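Local coordinates for protein polyketide synthase PksJ (Bacillus subtilis subsp. subtilis, PDB 4J1Q) that catalyses stereoselective alpha- and beta-ketoreduction in the bacillaene assembly line, with bound NADPH as the probable hydride donor, at residues Arg260-Asp263 against His268-Arg271; Ser316-Val321 against Asn355-Ala360; Phe328-Phe333 against Glu363-Leu368. One frame throughout, in Å; residues are numbered along the deposited sequence.

Contact 1. Residues Arg260-Asp263 against His268-Arg271; sequences READ and HAVR. With NDP (NADPH dihydro-nicotinamide-adenine-dinucleotide phosphate), chain B.
Ala262 and Ala269 meet methyl to methyl, with no longer side chain between them, while the neighbouring Asp263 gives the helix its backbone and NADPH its carboxylate. The two CB atoms, of Ala262 and Ala269, are 4.3 Å apart. Both CB atoms point at the opposite segment, so the backbones can close to 5.8 Å between the CA atoms of Ala262 and Ala269. The carbonyl oxygen of Asp263 rests on the same Ala269 methyl and on one of Val270. Asp263 O lies 4.0 Å from CB of Ala269 and 4.1 Å from CG2 of Val270. These are packing contacts.

The Asp263 side chain runs with CG anti to the backbone N (chi1 -172°). This brings Asp263 OD1 to the adenine of NADPH, where it accepts a hydrogen bond of 3.1 Å from N6A. The N-H...O angle is 149°, so the bond is moderately bent. OD1 also accepts a bond from the backbone N of Ser265, its strongest polar partner, which helps to fix the carboxylate. The carbonyl O of Ala262 approaches C2A of the adenine at 3.5 Å. Ala262 N is bonded to Thr234 OG1, which ties the loop to the end of a neighbouring strand. A loop after a strand that reads the adenine amino group with an aspartate, just before the next helix, is typical of the adenine pocket of short-chain dehydrogenase/reductase Rossmann folds.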
loop_
_atom_site.group_PDB
_atom_site.type_symbol
_atom_site.label_atom_id
_atom_site.label_comp_id
_atom_site.label_asym_id
_atom_site.label_seq_id
_atom_site.Cartn_x
_atom_site.Cartn_y
_atom_site.Cartn_z
ATOM N N ARG A 260 -18.195 13.389 9.034
ATOM C CA ARG A 260 -17.605 14.685 8.786
ATOM C C ARG A 260 -17.350 15.041 7.325
ATOM O O ARG A 260 -16.883 16.139 7.032
ATOM C CB ARG A 260 -16.358 14.914 9.645
ATOM C CG ARG A 260 -15.595 16.190 9.303
ATOM C CD ARG A 260 -16.443 17.444 9.516
ATOM N NE ARG A 260 -15.702 18.674 9.233
ATOM C CZ ARG A 260 -16.147 19.900 9.497
ATOM N NH1 ARG A 260 -17.356 20.074 10.017
ATOM N NH2 ARG A 260 -15.390 20.956 9.228
ATOM N N GLU A 261 -17.738 14.186 6.392
ATOM C CA GLU A 261 -17.865 14.686 5.031
ATOM C C GLU A 261 -16.649 15.569 4.648
ATOM O O GLU A 261 -16.807 16.762 4.407
ATOM C CB GLU A 261 -19.131 15.524 4.921
ATOM C CG GLU A 261 -19.936 15.285 3.663
ATOM C CD GLU A 261 -21.123 16.242 3.520
ATOM O OE1 GLU A 261 -20.998 17.251 2.786
ATOM O OE2 GLU A 261 -22.214 15.937 4.062
ATOM N N ALA A 262 -15.452 14.978 4.606
ATOM C CA ALA A 262 -14.228 15.692 4.216
ATOM C C ALA A 262 -13.444 14.908 3.168
ATOM O O ALA A 262 -13.508 13.675 3.135
ATOM C CB ALA A 262 -13.347 15.956 5.437
ATOM N N ASP A 263 -12.693 15.619 2.327
ATOM C CA ASP A 263 -11.846 15.011 1.295
ATOM C C ASP A 263 -10.395 14.900 1.764
ATOM O O ASP A 263 -9.712 15.917 1.882
ATOM C CB ASP A 263 -11.883 15.857 0.032
ATOM C CG ASP A 263 -11.171 15.196 -1.159
ATOM O OD1 ASP A 263 -10.200 14.431 -0.946
ATOM O OD2 ASP A 263 -11.585 15.475 -2.315
ATOM N N HIS A 268 -6.410 21.018 3.886
ATOM C CA HIS A 268 -7.102 21.940 4.778
ATOM C C HIS A 268 -8.337 21.339 5.383
ATOM O O HIS A 268 -8.631 21.552 6.567
ATOM C CB HIS A 268 -7.439 23.218 4.032
ATOM C CG HIS A 268 -6.238 23.890 3.419
ATOM N ND1 HIS A 268 -5.083 24.056 4.096
ATOM C CD2 HIS A 268 -6.040 24.454 2.151
ATOM C CE1 HIS A 268 -4.208 24.740 3.329
ATOM N NE2 HIS A 268 -4.788 24.959 2.128
ATOM N N ALA A 269 -9.075 20.583 4.577
ATOM C CA ALA A 269 -10.223 19.839 5.072
ATOM C C ALA A 269 -9.791 18.862 6.154
ATOM O O ALA A 269 -10.405 18.789 7.227
ATOM C CB ALA A 269 -10.922 19.112 3.927
ATOM N N VAL A 270 -8.692 18.156 5.909
ATOM C CA VAL A 270 -8.152 17.252 6.922
ATOM C C VAL A 270 -7.820 18.002 8.215
ATOM O O VAL A 270 -8.138 17.532 9.313
ATOM C CB VAL A 270 -6.909 16.489 6.422
ATOM C CG1 VAL A 270 -6.449 15.489 7.486
ATOM C CG2 VAL A 270 -7.206 15.769 5.112
ATOM N N ARG A 271 -7.183 19.164 8.081
ATOM C CA ARG A 271 -6.801 19.973 9.243
ATOM C C ARG A 271 -8.017 20.300 10.076
ATOM O O ARG A 271 -8.017 20.106 11.290
ATOM C CB ARG A 271 -6.154 21.284 8.809
ATOM C CG ARG A 271 -4.865 21.120 8.035
ATOM C CD ARG A 271 -4.265 22.477 7.719
ATOM N NE ARG A 271 -2.997 22.357 7.005
ATOM C CZ ARG A 271 -1.814 22.209 7.596
ATOM N NH1 ARG A 271 -0.717 22.113 6.854
ATOM N NH2 ARG A 271 -1.722 22.145 8.923
HETATM P PA NDP B . -15.583 1.421 -0.591
HETATM O O1A NDP B . -15.361 2.086 -1.955
HETATM O O2A NDP B . -16.905 0.891 -0.130
HETATM O O5B NDP B . -14.988 2.380 0.539
HETATM C C5B NDP B . -14.085 3.437 0.205
HETATM C C4B NDP B . -14.670 4.690 0.837
HETATM O O4B NDP B . -13.705 5.739 0.732
HETATM C C3B NDP B . -15.873 5.168 0.038
HETATM O O3B NDP B . -16.952 5.202 1.013
HETATM C C2B NDP B . -15.514 6.576 -0.432
HETATM O O2B NDP B . -16.606 7.504 -0.150
HETATM C C1B NDP B . -14.355 6.977 0.461
HETATM N N9A NDP B . -13.442 7.856 -0.329
HETATM C C8A NDP B . -13.004 7.654 -1.623
HETATM N N7A NDP B . -12.168 8.713 -1.955
HETATM C C5A NDP B . -12.044 9.541 -0.826
HETATM C C6A NDP B . -11.359 10.726 -0.563
HETATM N N6A NDP B . -10.607 11.365 -1.517
HETATM N N1A NDP B . -11.461 11.296 0.672
HETATM C C2A NDP B . -12.246 10.741 1.628
HETATM N N3A NDP B . -12.950 9.617 1.375
HETATM C C4A NDP B . -12.837 8.972 0.172
HETATM O O3 NDP B . -14.486 0.243 -0.480
HETATM P PN NDP B . -14.353 -0.641 0.848
HETATM O O1N NDP B . -14.646 -2.054 0.351
HETATM O O2N NDP B . -15.041 0.022 2.027
HETATM O O5D NDP B . -12.764 -0.551 1.123
HETATM C C5D NDP B . -12.203 0.051 2.298
HETATM C C4D NDP B . -10.673 0.134 2.098
HETATM O O4D NDP B . -10.118 -1.198 2.164
HETATM C C3D NDP B . -10.324 0.674 0.703
HETATM O O3D NDP B . -9.215 1.600 0.779
HETATM C C2D NDP B . -9.969 -0.555 -0.076
HETATM O O2D NDP B . -8.970 -0.219 -1.044
HETATM C C1D NDP B . -9.453 -1.553 0.971
HETATM N N1N NDP B . -9.761 -2.938 0.591
HETATM C C2N NDP B . -11.046 -3.388 0.508
HETATM C C3N NDP B . -11.339 -4.706 0.085
HETATM C C7N NDP B . -12.790 -5.189 0.018
HETATM O O7N NDP B . -13.001 -6.408 -0.033
HETATM N N7N NDP B . -13.810 -4.304 -0.078
HETATM C C4N NDP B . -10.284 -5.564 -0.322
HETATM C C5N NDP B . -8.970 -5.060 -0.256
HETATM C C6N NDP B . -8.749 -3.736 0.196
HETATM P P2B NDP B . -16.830 8.846 -1.032
HETATM O O1X NDP B . -16.814 8.303 -2.478
HETATM O O2X NDP B . -18.152 9.315 -0.437
HETATM O O3X NDP B . -15.661 9.763 -0.736
#

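Contact 2. Residues Ser316-Val321 against Asn355-Ala360; sequences SGLLHV and NSFMDA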
loop_
_atom_site.group_PDB
_atom_site.type_symbol
_atom_site.label_atom_id
_atom_site.label_comp_id
_atom_site.label_asym_id
_atom_site.label_seq_id
_atom_site.Cartn_x
_atom_site.Cartn_y
_atom_site.Cartn_z
ATOM N N SER A 316 -1.424 11.061 -1.013
ATOM C CA SER A 316 -1.507 12.376 -0.404
ATOM C C SER A 316 -2.473 12.391 0.763
ATOM O O SER A 316 -2.199 13.027 1.806
ATOM C CB SER A 316 -1.930 13.433 -1.427
ATOM O OG SER A 316 -0.841 13.751 -2.253
ATOM N N GLY A 317 -3.621 11.749 0.575
ATOM C CA GLY A 317 -4.631 11.702 1.617
ATOM C C GLY A 317 -4.041 11.177 2.898
ATOM O O GLY A 317 -4.282 11.729 3.969
ATOM N N LEU A 318 -3.220 10.130 2.781
ATOM C CA LEU A 318 -2.638 9.471 3.934
ATOM C C LEU A 318 -1.588 10.352 4.591
ATOM O O LEU A 318 -1.582 10.520 5.796
ATOM C CB LEU A 318 -2.026 8.134 3.521
ATOM C CG LEU A 318 -1.385 7.330 4.645
ATOM C CD1 LEU A 318 -1.413 5.856 4.346
ATOM C CD2 LEU A 318 0.053 7.745 4.743
ATOM N N LEU A 319 -0.701 10.924 3.790
ATOM C CA LEU A 319 0.271 11.859 4.306
ATOM C C LEU A 319 -0.459 12.932 5.097
ATOM O O LEU A 319 -0.125 13.172 6.249
ATOM C CB LEU A 319 1.099 12.467 3.173
ATOM C CG LEU A 319 2.235 13.474 3.454
ATOM C CD1 LEU A 319 3.234 13.518 2.302
ATOM C CD2 LEU A 319 1.688 14.885 3.674
ATOM N N HIS A 320 -1.456 13.566 4.473
ATOM C CA HIS A 320 -2.198 14.684 5.088
ATOM C C HIS A 320 -2.764 14.316 6.422
ATOM O O HIS A 320 -2.698 15.103 7.352
ATOM C CB HIS A 320 -3.323 15.168 4.187
ATOM C CG HIS A 320 -2.852 15.806 2.904
ATOM N ND1 HIS A 320 -3.651 15.932 1.822
ATOM C CD2 HIS A 320 -1.609 16.332 2.541
ATOM C CE1 HIS A 320 -2.952 16.494 0.812
ATOM N NE2 HIS A 320 -1.702 16.730 1.248
ATOM N N VAL A 321 -3.406 13.153 6.498
ATOM C CA VAL A 321 -3.894 12.618 7.770
ATOM C C VAL A 321 -2.764 12.437 8.777
ATOM O O VAL A 321 -2.814 12.969 9.892
ATOM C CB VAL A 321 -4.626 11.283 7.584
ATOM C CG1 VAL A 321 -5.015 10.692 8.921
ATOM C CG2 VAL A 321 -5.846 11.463 6.690
ATOM N N ASN A 355 -1.554 1.522 -2.886
ATOM C CA ASN A 355 -1.562 0.626 -1.751
ATOM C C ASN A 355 -0.151 0.282 -1.313
ATOM O O ASN A 355 0.106 0.200 -0.098
ATOM C CB ASN A 355 -2.393 -0.638 -2.050
ATOM C CG ASN A 355 -3.895 -0.401 -1.859
ATOM O OD1 ASN A 355 -4.338 -0.040 -0.768
ATOM N ND2 ASN A 355 -4.675 -0.550 -2.932
ATOM N N SER A 356 0.762 0.093 -2.267
ATOM C CA SER A 356 2.183 -0.141 -1.923
ATOM C C SER A 356 2.814 1.029 -1.193
ATOM O O SER A 356 3.753 0.830 -0.430
ATOM C CB SER A 356 3.045 -0.391 -3.167
ATOM O OG SER A 356 2.659 -1.560 -3.828
ATOM N N PHE A 357 2.449 2.251 -1.575
ATOM C CA PHE A 357 2.926 3.431 -0.842
ATOM C C PHE A 357 2.530 3.366 0.625
ATOM O O PHE A 357 3.348 3.705 1.504
ATOM C CB PHE A 357 2.399 4.723 -1.468
ATOM C CG PHE A 357 2.675 5.961 -0.641
ATOM C CD1 PHE A 357 3.745 6.791 -0.949
ATOM C CD2 PHE A 357 1.812 6.350 0.369
ATOM C CE1 PHE A 357 3.951 7.974 -0.260
ATOM C CE2 PHE A 357 2.013 7.518 1.058
ATOM C CZ PHE A 357 3.095 8.309 0.777
ATOM N N MET A 358 1.302 2.909 0.904
ATOM C CA MET A 358 0.822 2.841 2.291
ATOM C C MET A 358 1.625 1.841 3.087
ATOM O O MET A 358 2.101 2.156 4.183
ATOM C CB MET A 358 -0.676 2.483 2.350
ATOM C CG MET A 358 -1.551 3.593 1.797
ATOM S SD MET A 358 -3.233 3.520 2.400
ATOM C CE MET A 358 -3.768 1.848 1.999
ATOM N N ASP A 359 1.822 0.651 2.496
ATOM C CA ASP A 359 2.740 -0.366 3.064
ATOM C C ASP A 359 4.108 0.228 3.400
ATOM O O ASP A 359 4.601 0.053 4.503
ATOM C CB ASP A 359 2.921 -1.547 2.105
ATOM C CG ASP A 359 1.589 -2.177 1.702
ATOM O OD1 ASP A 359 0.558 -1.920 2.397
ATOM O OD2 ASP A 359 1.570 -2.918 0.676
ATOM N N ALA A 360 4.701 0.945 2.453
ATOM C CA ALA A 360 6.018 1.566 2.665
ATOM C C ALA A 360 5.925 2.627 3.749
ATOM O O ALA A 360 6.844 2.792 4.538
ATOM C CB ALA A 360 6.567 2.184 1.377
#
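Leu318 extends with CG anti to its backbone N (chi1 -180°), which carries both of its methyls toward helix 349-370. Met358 has CG beside the backbone N (chi1 -68°) and a nearly extended chi2 (-158°), which lays CG and SD beside one of those methyls. CD1 of Leu318 comes to 3.4 Å from CG of Met358, a tight carbon-carbon approach. The same CD1 of Leu318 is 3.5 Å from SD of Met358. The two side chains slant across one another. CD1 of Leu318 meets CB, CG and SD of Met358.

The other branch of the leucine serves Phe357. CD2 of Leu318 sits 4.2 Å from CE2 of Phe357, near the plane of the ring and at its edge. Leu318 is therefore forked between two successive residues of the facing helix. The helices stay 7.7 Å apart between the CA atoms of Leu318 and Met358. All three residues are buried, and the contact is wholly apolar.

Met358 also lies about 6 Å from the bound NADPH, measured from its side chain. One turn earlier, Asn355 OD1 is bonded to Lys314 NZ, which in turn bonds NADPH. Strand 332-338 packs against the pair, with Phe335 on Leu318 and Ser337 on Met358. On other flanks, helix 81-98 packs on Leu319, its residue Tyr85 meets the Phe357 ring, and helix 267-280 reaches His320 and Val321.

Contact 3. Residues Phe328-Phe333 against Glu363-Leu368; sequences FPLDFF and EYRRSL
The Arg365 guanidinium has Phe333 over one face, with CB and CD2 of the phenylalanine on the same side. CD2 of Phe333 stands 3.6 Å above the guanidinium plane, over its centre. CB of Phe333 is 3.5 Å from NH2 of Arg365. The two planes are turned 55° apart, so this is no parallel stack; the guanidinium meets the ring obliquely. The side chains run at about a right angle to each other. CD1 of Leu330 adds an oblique approach, 4.3 Å from NH2 of Arg365.

The nitrogens of the guanidinium each have a polar partner. NE bonds Thr378 OG1, NH2 bonds the carbonyl O of Phe375, and NH1 forms a salt bridge with Asp322 OD1. These partners probably fix the rotation of the group, and Asp322 probably offsets the charge of this buried group. The Arg365 chain turns sharply near its end (chi3 95°), and this swings the planar group across the phenylalanine.

The contact lies within the Rossmann fold, in a beta-alpha-beta unit. Strand 332-338 leads through helix 349-370 to its parallel neighbour, strand 377-383. Arg365 reaches from the helix to the start of the first strand and bonds the start of the second through Thr378. Phe333 is hydrogen-bonded through its backbone to Ser377 and Ile379 of that neighbour.

The Phe333 ring also meets Phe335 edge-to-face. Ile287, in strand 286-289, touches both Leu330 and Phe333. Leu330 closes an inverse gamma turn centred on Pro329, with a weak bond of 3.0 Å from Leu330 N to Phe328 O. Next to Arg365 on the helix, Arg366 points to another partner, with a salt bridge from NH2 to Asp426 OD1.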
loop_
_atom_site.group_PDB
_atom_site.type_symbol
_atom_site.label_atom_id
_atom_site.label_comp_id
_atom_site.label_asym_id
_atom_site.label_seq_id
_atom_site.Cartn_x
_atom_site.Cartn_y
_atom_site.Cartn_z
ATOM N N PHE A 328 -1.294 13.723 18.311
ATOM C CA PHE A 328 -2.300 12.988 19.067
ATOM C C PHE A 328 -1.713 11.731 19.675
ATOM O O PHE A 328 -0.904 11.061 19.048
ATOM C CB PHE A 328 -3.477 12.616 18.179
ATOM C CG PHE A 328 -4.297 13.784 17.737
ATOM C CD1 PHE A 328 -5.508 14.062 18.350
ATOM C CD2 PHE A 328 -3.898 14.561 16.654
ATOM C CE1 PHE A 328 -6.303 15.100 17.905
ATOM C CE2 PHE A 328 -4.691 15.602 16.199
ATOM C CZ PHE A 328 -5.895 15.876 16.831
ATOM N N PRO A 329 -2.138 11.398 20.903
ATOM C CA PRO A 329 -1.633 10.229 21.608
ATOM C C PRO A 329 -2.347 8.947 21.186
ATOM O O PRO A 329 -3.037 8.336 22.006
ATOM C CB PRO A 329 -1.942 10.555 23.072
ATOM C CG PRO A 329 -3.168 11.391 23.004
ATOM C CD PRO A 329 -3.053 12.197 21.742
ATOM N N LEU A 330 -2.159 8.538 19.930
ATOM C CA LEU A 330 -2.905 7.420 19.343
ATOM C C LEU A 330 -2.512 6.076 19.932
ATOM O O LEU A 330 -1.337 5.835 20.197
ATOM C CB LEU A 330 -2.694 7.373 17.822
ATOM C CG LEU A 330 -3.140 8.578 16.989
ATOM C CD1 LEU A 330 -2.647 8.447 15.553
ATOM C CD2 LEU A 330 -4.650 8.714 17.017
ATOM N N ASP A 331 -3.481 5.168 20.040
ATOM C CA ASP A 331 -3.184 3.760 20.300
ATOM C C ASP A 331 -2.743 3.040 19.006
ATOM O O ASP A 331 -1.951 2.096 19.052
ATOM C CB ASP A 331 -4.398 3.053 20.922
ATOM C CG ASP A 331 -4.943 3.766 22.189
ATOM O OD1 ASP A 331 -4.182 4.515 22.854
ATOM O OD2 ASP A 331 -6.147 3.572 22.505
ATOM N N PHE A 332 -3.231 3.510 17.855
ATOM C CA PHE A 332 -2.904 2.899 16.565
ATOM C C PHE A 332 -3.166 3.829 15.372
ATOM O O PHE A 332 -3.925 4.805 15.470
ATOM C CB PHE A 332 -3.652 1.569 16.375
ATOM C CG PHE A 332 -5.158 1.688 16.481
ATOM C CD1 PHE A 332 -5.892 2.335 15.491
ATOM C CD2 PHE A 332 -5.842 1.129 17.564
ATOM C CE1 PHE A 332 -7.270 2.432 15.587
ATOM C CE2 PHE A 332 -7.213 1.232 17.672
ATOM C CZ PHE A 332 -7.927 1.882 16.680
ATOM N N PHE A 333 -2.472 3.561 14.270
ATOM C CA PHE A 333 -2.801 4.151 12.983
ATOM C C PHE A 333 -2.695 3.013 11.969
ATOM O O PHE A 333 -1.606 2.515 11.707
ATOM C CB PHE A 333 -1.803 5.266 12.656
ATOM C CG PHE A 333 -2.268 6.243 11.595
ATOM C CD1 PHE A 333 -3.153 5.859 10.595
ATOM C CD2 PHE A 333 -1.685 7.502 11.511
ATOM C CE1 PHE A 333 -3.501 6.737 9.561
ATOM C CE2 PHE A 333 -2.029 8.386 10.488
ATOM C CZ PHE A 333 -2.919 7.991 9.489
ATOM N N GLU A 363 6.263 1.409 7.642
ATOM C CA GLU A 363 7.615 1.331 8.187
ATOM C C GLU A 363 8.187 2.722 8.442
ATOM O O GLU A 363 8.842 2.957 9.458
ATOM C CB GLU A 363 8.554 0.524 7.279
ATOM C CG GLU A 363 9.870 0.139 7.946
ATOM C CD GLU A 363 9.726 -0.955 9.006
ATOM O OE1 GLU A 363 9.832 -2.147 8.645
ATOM O OE2 GLU A 363 9.550 -0.631 10.203
ATOM N N TYR A 364 7.933 3.635 7.515
ATOM C CA TYR A 364 8.438 4.989 7.636
ATOM C C TYR A 364 7.857 5.711 8.857
ATOM O O TYR A 364 8.568 6.437 9.549
ATOM C CB TYR A 364 8.164 5.761 6.356
ATOM C CG TYR A 364 8.146 7.251 6.527
ATOM C CD1 TYR A 364 9.332 7.984 6.625
ATOM C CD2 TYR A 364 6.944 7.943 6.537
ATOM C CE1 TYR A 364 9.310 9.360 6.761
ATOM C CE2 TYR A 364 6.909 9.314 6.682
ATOM C CZ TYR A 364 8.087 10.020 6.783
ATOM O OH TYR A 364 8.012 11.394 6.880
ATOM N N ARG A 365 6.586 5.467 9.152
ATOM C CA ARG A 365 5.985 6.039 10.346
ATOM C C ARG A 365 6.580 5.465 11.641
ATOM O O ARG A 365 6.837 6.208 12.592
ATOM C CB ARG A 365 4.460 5.924 10.339
ATOM C CG ARG A 365 3.773 7.122 10.977
ATOM C CD ARG A 365 2.259 6.998 10.950
ATOM N NE ARG A 365 1.741 6.435 12.186
ATOM C CZ ARG A 365 1.451 7.140 13.277
ATOM N NH1 ARG A 365 1.583 8.464 13.294
ATOM N NH2 ARG A 365 1.015 6.510 14.349
ATOM N N ARG A 366 6.845 4.161 11.662
ATOM C CA ARG A 366 7.417 3.527 12.860
ATOM C C ARG A 366 8.753 4.154 13.236
ATOM O O ARG A 366 9.031 4.389 14.404
ATOM C CB ARG A 366 7.589 2.016 12.673
ATOM C CG ARG A 366 6.295 1.291 12.380
ATOM C CD ARG A 366 6.297 -0.101 12.972
ATOM N NE ARG A 366 4.925 -0.554 13.224
ATOM C CZ ARG A 366 4.581 -1.820 13.447
ATOM N NH1 ARG A 366 5.513 -2.756 13.497
ATOM N NH2 ARG A 366 3.309 -2.150 13.631
ATOM N N SER A 367 9.579 4.401 12.232
ATOM C CA SER A 367 10.886 5.007 12.424
ATOM C C SER A 367 10.705 6.379 13.054
ATOM O O SER A 367 11.427 6.758 13.979
ATOM C CB SER A 367 11.602 5.116 11.064
ATOM O OG SER A 367 12.767 5.910 11.123
ATOM N N LEU A 368 9.704 7.102 12.574
ATOM C CA LEU A 368 9.397 8.413 13.101
ATOM C C LEU A 368 8.993 8.325 14.562
ATOM O O LEU A 368 9.376 9.169 15.368
ATOM C CB LEU A 368 8.281 9.054 12.287
ATOM C CG LEU A 368 8.754 9.848 11.070
ATOM C CD1 LEU A 368 7.560 10.287 10.234
ATOM C CD2 LEU A 368 9.581 11.045 11.537
#

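All three contacts lie in the ketoreductase domain. Contact 1 comes first along the chain; contacts 2 and 3 follow, with their segments alternating. Contacts 2 and 3 share helix 349-370, and their centres are about 13 Å apart. They touch where CG1 of Val321 meets CZ of Phe333 at 3.5 Å. Contacts 1 and 2 are about 16 Å apart between centres and join through Val270, whose CG1 lies 3.8 Å from the O of His320. Contacts 1 and 3 do not touch, with nearest atoms about 7 Å apart. Helix 304-324 thus links the adenine end of the NADPH site to the strand and helix of contact 3, farther from the cofactor.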